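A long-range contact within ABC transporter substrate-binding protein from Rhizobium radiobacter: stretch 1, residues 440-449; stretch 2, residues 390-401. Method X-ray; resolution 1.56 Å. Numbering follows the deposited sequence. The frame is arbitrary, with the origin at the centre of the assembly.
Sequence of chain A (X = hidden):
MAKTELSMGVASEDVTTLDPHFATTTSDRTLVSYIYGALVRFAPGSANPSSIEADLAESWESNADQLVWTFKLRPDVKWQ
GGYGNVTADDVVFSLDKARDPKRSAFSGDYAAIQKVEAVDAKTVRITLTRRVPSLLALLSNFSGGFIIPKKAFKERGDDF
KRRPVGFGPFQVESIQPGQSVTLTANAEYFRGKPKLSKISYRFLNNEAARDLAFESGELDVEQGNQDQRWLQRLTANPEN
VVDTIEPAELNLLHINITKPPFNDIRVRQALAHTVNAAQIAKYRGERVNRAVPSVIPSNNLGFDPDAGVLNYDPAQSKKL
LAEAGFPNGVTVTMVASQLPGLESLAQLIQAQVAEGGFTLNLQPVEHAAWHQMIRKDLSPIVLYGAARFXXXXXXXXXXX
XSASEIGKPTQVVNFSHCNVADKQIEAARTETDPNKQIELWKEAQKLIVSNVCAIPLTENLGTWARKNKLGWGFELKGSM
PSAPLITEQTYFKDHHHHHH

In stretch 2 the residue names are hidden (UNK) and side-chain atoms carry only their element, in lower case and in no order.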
# COMPACT_ATOMS: atom_id res chain seq x y z
N LEU A 440 21.10 0.19 -13.10
CA LEU A 440 20.29 -1.00 -13.47
C LEU A 440 18.82 -0.77 -13.17
O LEU A 440 17.96 -1.10 -14.00
CB LEU A 440 20.80 -2.27 -12.77
CG LEU A 440 22.15 -2.77 -13.27
CD1 LEU A 440 22.83 -3.67 -12.26
CD2 LEU A 440 22.00 -3.46 -14.64
N TRP A 441 18.52 -0.12 -12.01
CA TRP A 441 17.11 0.22 -11.72
C TRP A 441 16.58 1.20 -12.75
O TRP A 441 15.42 1.06 -13.18
CB TRP A 441 17.00 0.81 -10.33
CG TRP A 441 16.97 -0.24 -9.24
CD1 TRP A 441 16.43 -1.49 -9.32
CD2 TRP A 441 17.50 -0.10 -7.91
NE1 TRP A 441 16.61 -2.16 -8.12
CE2 TRP A 441 17.23 -1.32 -7.23
CE3 TRP A 441 18.15 0.93 -7.22
CZ2 TRP A 441 17.62 -1.53 -5.90
CZ3 TRP A 441 18.54 0.72 -5.90
CH2 TRP A 441 18.26 -0.50 -5.25
N LYS A 442 17.39 2.20 -13.15
CA LYS A 442 16.94 3.17 -14.17
C LYS A 442 16.74 2.49 -15.53
O LYS A 442 15.74 2.76 -16.21
CB LYS A 442 17.93 4.35 -14.28
CG LYS A 442 17.96 5.19 -13.01
CD LYS A 442 18.79 6.45 -13.30
CE LYS A 442 18.78 7.40 -12.14
NZ LYS A 442 19.64 8.60 -12.43
N GLU A 443 17.66 1.59 -15.92
CA GLU A 443 17.53 0.86 -17.19
C GLU A 443 16.20 0.07 -17.20
O GLU A 443 15.50 0.06 -18.22
CB GLU A 443 18.73 -0.06 -17.38
CG GLU A 443 18.73 -0.83 -18.70
CD GLU A 443 19.87 -1.81 -18.90
OE1 GLU A 443 20.78 -1.87 -18.04
OE2 GLU A 443 19.85 -2.55 -19.92
N ALA A 444 15.84 -0.55 -16.05
CA ALA A 444 14.57 -1.30 -15.97
C ALA A 444 13.39 -0.33 -16.22
O ALA A 444 12.50 -0.64 -17.01
CB ALA A 444 14.44 -1.94 -14.60
N GLN A 445 13.40 0.85 -15.59
CA GLN A 445 12.29 1.80 -15.79
C GLN A 445 12.18 2.24 -17.25
O GLN A 445 11.07 2.28 -17.79
CB GLN A 445 12.46 3.01 -14.87
CG GLN A 445 12.22 2.63 -13.40
CD GLN A 445 12.82 3.65 -12.46
OE1 GLN A 445 12.27 4.74 -12.28
NE2 GLN A 445 13.96 3.31 -11.85
N LYS A 446 13.33 2.55 -17.90
CA LYS A 446 13.34 2.97 -19.31
C LYS A 446 12.74 1.88 -20.20
O LYS A 446 11.99 2.19 -21.14
CB LYS A 446 14.76 3.30 -19.76
CG LYS A 446 15.27 4.61 -19.16
CD LYS A 446 16.57 5.01 -19.83
CE LYS A 446 16.98 6.42 -19.46
NZ LYS A 446 17.43 6.49 -18.05
N LEU A 447 13.06 0.61 -19.91
CA LEU A 447 12.53 -0.49 -20.72
C LEU A 447 11.04 -0.63 -20.53
O LEU A 447 10.32 -0.92 -21.49
CB LEU A 447 13.21 -1.81 -20.32
CG LEU A 447 14.67 -1.95 -20.73
CD1 LEU A 447 15.36 -3.07 -19.95
CD2 LEU A 447 14.81 -2.19 -22.24
N ILE A 448 10.57 -0.50 -19.28
CA ILE A 448 9.11 -0.68 -19.03
C ILE A 448 8.33 0.48 -19.66
O ILE A 448 7.26 0.27 -20.26
CB ILE A 448 8.86 -0.77 -17.50
CG1 ILE A 448 9.61 -2.01 -16.90
CG2 ILE A 448 7.34 -0.79 -17.19
CD1 ILE A 448 9.86 -1.93 -15.40
N VAL A 449 8.85 1.71 -19.52
CA VAL A 449 8.21 2.88 -20.11
C VAL A 449 8.16 2.76 -21.64
O VAL A 449 7.10 3.00 -22.25
CB VAL A 449 8.96 4.18 -19.69
CG1 VAL A 449 8.52 5.37 -20.54
CG2 VAL A 449 8.72 4.47 -18.21
N UNK A 390 10.64 2.41 0.02
CA UNK A 390 11.27 3.32 -0.95
C UNK A 390 12.63 2.91 -1.51
O UNK A 390 13.59 3.71 -1.52
c UNK A 390 11.39 4.64 -0.17
c UNK A 390 11.51 4.20 1.27
c UNK A 390 10.57 3.01 1.37
N UNK A 391 12.68 1.68 -2.05
CA UNK A 391 13.84 1.16 -2.77
C UNK A 391 13.22 0.59 -4.04
O UNK A 391 12.24 -0.16 -3.95
c UNK A 391 15.67 -0.55 -2.86
c UNK A 391 14.61 0.11 -1.97
c UNK A 391 15.26 0.75 -0.71
c UNK A 391 15.92 -0.24 0.22
N UNK A 392 13.75 0.97 -5.23
CA UNK A 392 13.14 0.57 -6.51
C UNK A 392 12.86 -0.91 -6.64
O UNK A 392 11.89 -1.29 -7.33
c UNK A 392 13.98 1.06 -7.68
N UNK A 393 13.69 -1.76 -6.02
CA UNK A 393 13.50 -3.22 -6.11
C UNK A 393 12.08 -3.66 -5.75
O UNK A 393 11.56 -4.59 -6.37
c UNK A 393 14.23 -5.48 -5.24
o UNK A 393 13.97 -6.09 -4.18
o UNK A 393 14.26 -6.05 -6.36
c UNK A 393 14.48 -3.98 -5.18
N UNK A 394 11.46 -3.00 -4.76
CA UNK A 394 10.12 -3.45 -4.34
C UNK A 394 9.08 -3.17 -5.40
O UNK A 394 8.42 -4.10 -5.86
c UNK A 394 12.66 -3.38 -0.56
o UNK A 394 13.17 -5.26 0.86
c UNK A 394 9.75 -2.82 -2.98
c UNK A 394 11.81 -2.79 -1.50
c UNK A 394 10.63 -3.42 -1.89
c UNK A 394 10.35 -4.68 -1.36
c UNK A 394 12.36 -4.63 -0.05
c UNK A 394 11.19 -5.27 -0.43
N UNK A 395 8.94 -1.91 -5.81
CA UNK A 395 7.91 -1.62 -6.84
C UNK A 395 8.23 -2.37 -8.12
O UNK A 395 7.34 -2.95 -8.74
c UNK A 395 5.67 0.77 -6.22
c UNK A 395 6.45 0.39 -7.31
c UNK A 395 3.85 1.41 -7.67
c UNK A 395 7.86 -0.12 -7.12
c UNK A 395 5.90 0.52 -8.59
o UNK A 395 2.56 1.90 -7.84
c UNK A 395 4.60 1.03 -8.77
c UNK A 395 4.38 1.28 -6.39
N UNK A 396 9.52 -2.39 -8.53
CA UNK A 396 9.85 -3.06 -9.79
C UNK A 396 9.55 -4.55 -9.75
O UNK A 396 9.00 -5.10 -10.70
c UNK A 396 11.01 -1.00 -11.89
c UNK A 396 13.20 -1.27 -10.63
c UNK A 396 11.68 -1.41 -10.54
c UNK A 396 11.33 -2.83 -10.15
N UNK A 397 9.98 -5.23 -8.68
CA UNK A 397 9.76 -6.68 -8.64
C UNK A 397 8.27 -6.99 -8.60
O UNK A 397 7.81 -7.89 -9.30
o UNK A 397 11.91 -7.08 -7.58
c UNK A 397 10.18 -8.78 -7.26
c UNK A 397 10.49 -7.29 -7.42
N UNK A 398 7.53 -6.29 -7.73
CA UNK A 398 6.11 -6.65 -7.55
C UNK A 398 5.21 -6.35 -8.74
O UNK A 398 4.29 -7.12 -9.04
c UNK A 398 5.82 -5.84 -3.76
c UNK A 398 6.35 -6.46 -5.02
c UNK A 398 5.59 -5.95 -6.28
n UNK A 398 6.69 -5.69 -2.77
o UNK A 398 4.65 -5.52 -3.65
N UNK A 399 5.45 -5.21 -9.39
CA UNK A 399 4.58 -4.80 -10.50
C UNK A 399 5.09 -5.21 -11.88
O UNK A 399 4.27 -5.27 -12.82
c UNK A 399 2.12 -2.70 -9.65
c UNK A 399 4.42 -3.28 -10.49
c UNK A 399 3.99 -2.43 -8.16
c UNK A 399 3.50 -2.78 -9.42
c UNK A 399 1.76 -1.89 -7.40
c UNK A 399 1.26 -2.24 -8.65
c UNK A 399 3.12 -2.01 -7.14
N UNK A 400 6.41 -5.41 -12.05
CA UNK A 400 6.94 -5.60 -13.39
C UNK A 400 7.83 -6.83 -13.64
O UNK A 400 8.11 -7.08 -14.82
c UNK A 400 7.71 -4.33 -13.83
c UNK A 400 7.37 -2.05 -12.75
c UNK A 400 6.92 -3.05 -13.62
o UNK A 400 4.66 0.40 -12.92
c UNK A 400 4.94 -1.70 -14.04
c UNK A 400 5.40 -0.74 -13.14
c UNK A 400 5.69 -2.85 -14.25
c UNK A 400 6.63 -0.89 -12.53
N UNK A 401 8.27 -7.57 -12.60
CA UNK A 401 9.10 -8.75 -12.88
C UNK A 401 8.17 -9.89 -13.31
O UNK A 401 7.07 -10.01 -12.75
n UNK A 401 12.67 -11.42 -12.35
c UNK A 401 10.89 -10.23 -11.90
c UNK A 401 9.89 -9.15 -11.63
c UNK A 401 11.62 -12.24 -12.27
n UNK A 401 10.50 -11.56 -12.02
c UNK A 401 12.22 -10.14 -12.15
O HOH W 1 15.74 -4.89 -8.23

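Position 390 has three side-chain carbons that close a ring onto its own backbone N, and none comes near stretch 1: Pro390. Position 391 carries four carbons, forked at the first, with one arm two carbons long; the one-carbon arm lies 3.5 Å from CH2 of Trp441. That is Ile391, and the touching atom is CG2.

A single carbon makes up the side chain at 392. This CB sits over one face of the Trp441 indole, 3.7 Å from the centroid of the five-membered ring and 15° off the normal, a CH-pi contact. The residue is Ala392. Here the backbones are also close: the CA atoms of Trp441 and Ala392 are 6.6 Å apart, the shortest of the three register pairs.

At 393 there are two carbons, the second bearing two oxygens, and CB is 4.0 Å from CZ2 of Trp441. This is Asp393. One water joins the pair, accepting from Trp441 NE1 at 2.9 Å and donating to Asp393 OD1 at 2.7 Å, so the indole nitrogen is satisfied without a direct bond across the contact.

Positions 394 and 395 each show one carbon, then a six-carbon ring bearing an oxygen, both out of reach of stretch 1: Tyr394 and Tyr395.

Position 396 has four carbons forked at the second, set as a knob among Trp441, Ala444, Gln445 and Ile448. One terminal carbon is 3.5 Å from CD1 of Trp441, and the other is 3.8 Å from CD1 of Ile448. This is Leu396, and the two carbons are CD1 and CD2 in that order.

At 397 one carbon carries an oxygen and a carbon, out of reach of stretch 1: Thr397. At 398 three carbons end in an oxygen and a nitrogen, also out of reach: Gln398. At 399 one carbon leads to a bare six-carbon ring, again out of reach: Phe399.

Position 400 has one carbon and a six-carbon ring with an oxygen; CG2 of Ile448 lies over the ring face, 4.1 Å from its centroid, and CB meets Ile448 CD1 at 3.6 Å. This is Tyr400. Position 401 ends in a five-membered ring of three carbons and two nitrogens, its CB directed away from stretch 1: His401.

The helices run with their N-to-C directions 36° apart and their axes 10.9 Å apart at closest approach. No hydrogen bond crosses directly, so apolar packing carries most of the contact. Gln445 NE2 bonds back to Trp441 O at 3.0 Å, while Gln445 CG lies 4.1 Å from Leu396 CD2. The rules are a four-residue spacing of Ala392, Leu396 and Tyr400, one leucine knob among four residues, aliphatic carbons over the Trp441 and Tyr400 ring faces, and a water for the indole N-H.

Stretch 2 (390-401) PIADYYLTQFYH
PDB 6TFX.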